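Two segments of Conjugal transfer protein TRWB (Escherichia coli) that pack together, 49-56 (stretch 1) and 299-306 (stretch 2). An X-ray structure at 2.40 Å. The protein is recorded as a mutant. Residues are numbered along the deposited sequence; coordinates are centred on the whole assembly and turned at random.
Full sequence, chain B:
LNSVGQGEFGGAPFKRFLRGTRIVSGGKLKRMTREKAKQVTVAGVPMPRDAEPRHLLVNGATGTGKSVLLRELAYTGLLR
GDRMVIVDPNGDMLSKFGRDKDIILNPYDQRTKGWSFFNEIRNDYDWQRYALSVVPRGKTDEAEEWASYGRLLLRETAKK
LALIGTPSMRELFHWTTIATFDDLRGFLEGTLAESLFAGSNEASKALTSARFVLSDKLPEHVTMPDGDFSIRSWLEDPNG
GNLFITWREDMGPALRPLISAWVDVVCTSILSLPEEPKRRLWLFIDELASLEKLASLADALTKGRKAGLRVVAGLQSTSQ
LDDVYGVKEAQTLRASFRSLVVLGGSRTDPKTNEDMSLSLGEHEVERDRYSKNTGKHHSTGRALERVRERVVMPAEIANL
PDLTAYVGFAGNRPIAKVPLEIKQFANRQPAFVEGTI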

# COMPACT_ATOMS: atom_id res chain seq x y z
N ARG B 49 27.61 -5.72 32.69
CA ARG B 49 28.52 -4.70 32.19
C ARG B 49 28.65 -4.70 30.68
O ARG B 49 28.67 -3.64 30.05
N ASP B 50 28.74 -5.89 30.09
CA ASP B 50 28.90 -6.03 28.65
C ASP B 50 27.64 -5.63 27.89
O ASP B 50 27.66 -5.48 26.66
N ALA B 51 26.54 -5.46 28.62
CA ALA B 51 25.27 -5.09 28.02
C ALA B 51 25.15 -3.57 27.92
O ALA B 51 24.46 -3.05 27.04
N GLU B 52 25.82 -2.87 28.82
CA GLU B 52 25.76 -1.41 28.85
C GLU B 52 25.94 -0.71 27.51
O GLU B 52 25.11 0.11 27.12
N PRO B 53 27.04 -0.99 26.79
CA PRO B 53 27.26 -0.34 25.50
C PRO B 53 26.47 -0.92 24.33
O PRO B 53 26.67 -0.53 23.18
N ARG B 54 25.57 -1.87 24.62
CA ARG B 54 24.72 -2.47 23.59
C ARG B 54 23.30 -1.88 23.70
O ARG B 54 22.37 -2.31 23.02
N HIS B 55 23.17 -0.90 24.59
CA HIS B 55 21.94 -0.14 24.78
C HIS B 55 20.70 -0.82 25.34
O HIS B 55 20.56 -2.04 25.29
N LEU B 56 19.80 0.02 25.86
CA LEU B 56 18.57 -0.42 26.49
C LEU B 56 17.35 0.36 26.02
O LEU B 56 17.33 1.60 26.06
N ASP B 299 23.88 5.39 13.68
CA ASP B 299 25.30 5.09 13.67
C ASP B 299 25.88 5.11 15.08
O ASP B 299 26.77 4.33 15.41
N ALA B 300 25.36 5.99 15.92
CA ALA B 300 25.85 6.09 17.28
C ALA B 300 25.52 4.84 18.06
O ALA B 300 26.31 4.42 18.90
N LEU B 301 24.37 4.23 17.79
CA LEU B 301 23.95 3.01 18.49
C LEU B 301 24.73 1.80 18.02
O LEU B 301 24.88 0.82 18.74
N THR B 302 25.24 1.90 16.80
CA THR B 302 25.96 0.83 16.16
C THR B 302 27.48 0.94 16.17
O THR B 302 28.17 -0.08 16.24
N LYS B 303 28.00 2.15 16.12
CA LYS B 303 29.43 2.35 16.05
C LYS B 303 30.03 3.11 17.22
O LYS B 303 31.18 3.55 17.14
N GLY B 304 29.28 3.24 18.30
CA GLY B 304 29.78 3.99 19.44
C GLY B 304 30.37 3.24 20.62
O GLY B 304 30.61 3.85 21.66
N ARG B 305 30.61 1.94 20.47
CA ARG B 305 31.16 1.14 21.58
C ARG B 305 32.59 1.54 21.92
O ARG B 305 32.98 1.51 23.09
N LYS B 306 33.37 1.90 20.90
CA LYS B 306 34.75 2.31 21.11
C LYS B 306 34.79 3.61 21.90
O LYS B 306 35.74 3.89 22.61

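Three residues account for most of this small contact, which buries 282 Å² summed over both sides: Arg305 (81 Å² covered), His55 (70 Å²) and Leu301 (54 Å²). They form two separate centres, one around the imidazole and one around the guanidinium.

His55 points toward the helical stretch, with chi1 at -38° (m) and chi2 at -57°. This places NE2 of His55 2.8 Å from O of Leu301, and the hydrogen bond runs from the imidazole to the carbonyl. Its N-H...O angle of 129° marks it as weak despite the short distance. The same ring is also packed by carbon: CD2 of Leu301 lies 3.6 Å from the centroid of the His55 ring and 16° off the ring normal, a CH-pi contact over one face. Leu301 leaves its backbone sideways, but its m,t rotamer (-69°, 169°) brings the end of the chain nearer, so one residue meets the imidazole through both its carbonyl and its methyl.

Water 1 extends the polar side of this centre. The oxygen of water 1 lies 3.1 Å from NE2 of His55, a hydrogen bond whose direction is not decided, donates to O of Ala300 at 2.7 Å, and accepts a weak bond from N of Gly304 at 2.9 Å. The water thus ties the imidazole to two backbone groups of the other stretch.

Arg305 also starts sideways and reaches across with chi1 161° (t), chi2 -174° (t) and chi3 -86° (m). Pro53, directed toward the other stretch, sets its CG over one guanidinium face, 3.4 Å from NH2 of Arg305. O of Asp50 lies at the guanidinium edge, 3.6 Å from NH2 of Arg305. Within its own stretch, Asp50 is engaged by Arg54, whose NH2 forms a salt bridge to OD1 of Asp50 at 2.8 Å.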

# COMPACT_ATOMS: atom_id res chain seq x y z
CB ARG B 49 29.90 -4.88 32.82
CG ARG B 49 30.09 -4.24 34.17
CD ARG B 49 30.64 -2.86 33.99
NE ARG B 49 31.24 -2.38 35.22
CZ ARG B 49 32.04 -1.32 35.28
NH1 ARG B 49 32.32 -0.65 34.17
NH2 ARG B 49 32.54 -0.93 36.45
CB ASP B 50 29.28 -7.48 28.30
CG ASP B 50 28.20 -8.49 28.68
OD1 ASP B 50 27.07 -8.42 28.14
OD2 ASP B 50 28.47 -9.38 29.52
CB ALA B 51 24.14 -5.66 28.84
CB GLU B 52 26.79 -0.88 29.84
CG GLU B 52 26.39 -1.08 31.27
CD GLU B 52 27.47 -0.63 32.21
OE1 GLU B 52 28.28 0.23 31.80
OE2 GLU B 52 27.50 -1.13 33.35
CB PRO B 53 28.77 -0.44 25.32
CG PRO B 53 29.07 -1.75 25.95
CD PRO B 53 28.24 -1.75 27.20
CB ARG B 54 24.73 -4.00 23.69
CG ARG B 54 26.02 -4.62 23.12
CD ARG B 54 25.98 -6.17 23.02
NE ARG B 54 25.88 -6.85 24.32
CZ ARG B 54 25.84 -8.17 24.49
NH1 ARG B 54 25.88 -8.98 23.43
NH2 ARG B 54 25.75 -8.70 25.71
CB HIS B 55 21.62 0.57 23.46
CG HIS B 55 22.84 1.08 22.77
ND1 HIS B 55 23.72 1.95 23.38
CD2 HIS B 55 23.40 0.76 21.58
CE1 HIS B 55 24.77 2.14 22.59
NE2 HIS B 55 24.60 1.42 21.49
CB LEU B 56 18.69 -0.25 28.00
CG LEU B 56 17.48 -0.70 28.83
CD1 LEU B 56 17.42 -2.22 28.83
CD2 LEU B 56 17.60 -0.19 30.26
CB ASP B 299 26.04 6.10 12.79
CG ASP B 299 25.59 6.05 11.36
OD1 ASP B 299 25.58 4.95 10.77
OD2 ASP B 299 25.25 7.13 10.81
CB ALA B 300 25.25 7.32 17.97
CB LEU B 301 22.47 2.75 18.25
CG LEU B 301 21.54 3.75 18.93
CD1 LEU B 301 20.12 3.58 18.43
CD2 LEU B 301 21.62 3.53 20.43
CB THR B 302 25.48 0.75 14.71
OG1 THR B 302 24.19 0.13 14.70
CG2 THR B 302 26.47 0.00 13.83
CB LYS B 303 29.76 3.10 14.76
CG LYS B 303 28.96 2.61 13.57
CD LYS B 303 29.22 3.45 12.34
CE LYS B 303 28.47 2.88 11.14
NZ LYS B 303 28.77 3.66 9.89
CB ARG B 305 31.11 -0.35 21.24
CG ARG B 305 32.05 -1.20 22.10
CD ARG B 305 32.09 -2.64 21.64
NE ARG B 305 31.02 -3.42 22.25
CZ ARG B 305 30.94 -3.69 23.55
NH1 ARG B 305 31.89 -3.24 24.37
NH2 ARG B 305 29.93 -4.41 24.03
CB LYS B 306 35.45 2.48 19.77
CG LYS B 306 36.59 1.50 19.50
CD LYS B 306 36.16 0.04 19.63
CE LYS B 306 37.19 -0.91 19.01
NZ LYS B 306 38.57 -0.70 19.54
O HOH W 1 27.28 2.22 20.20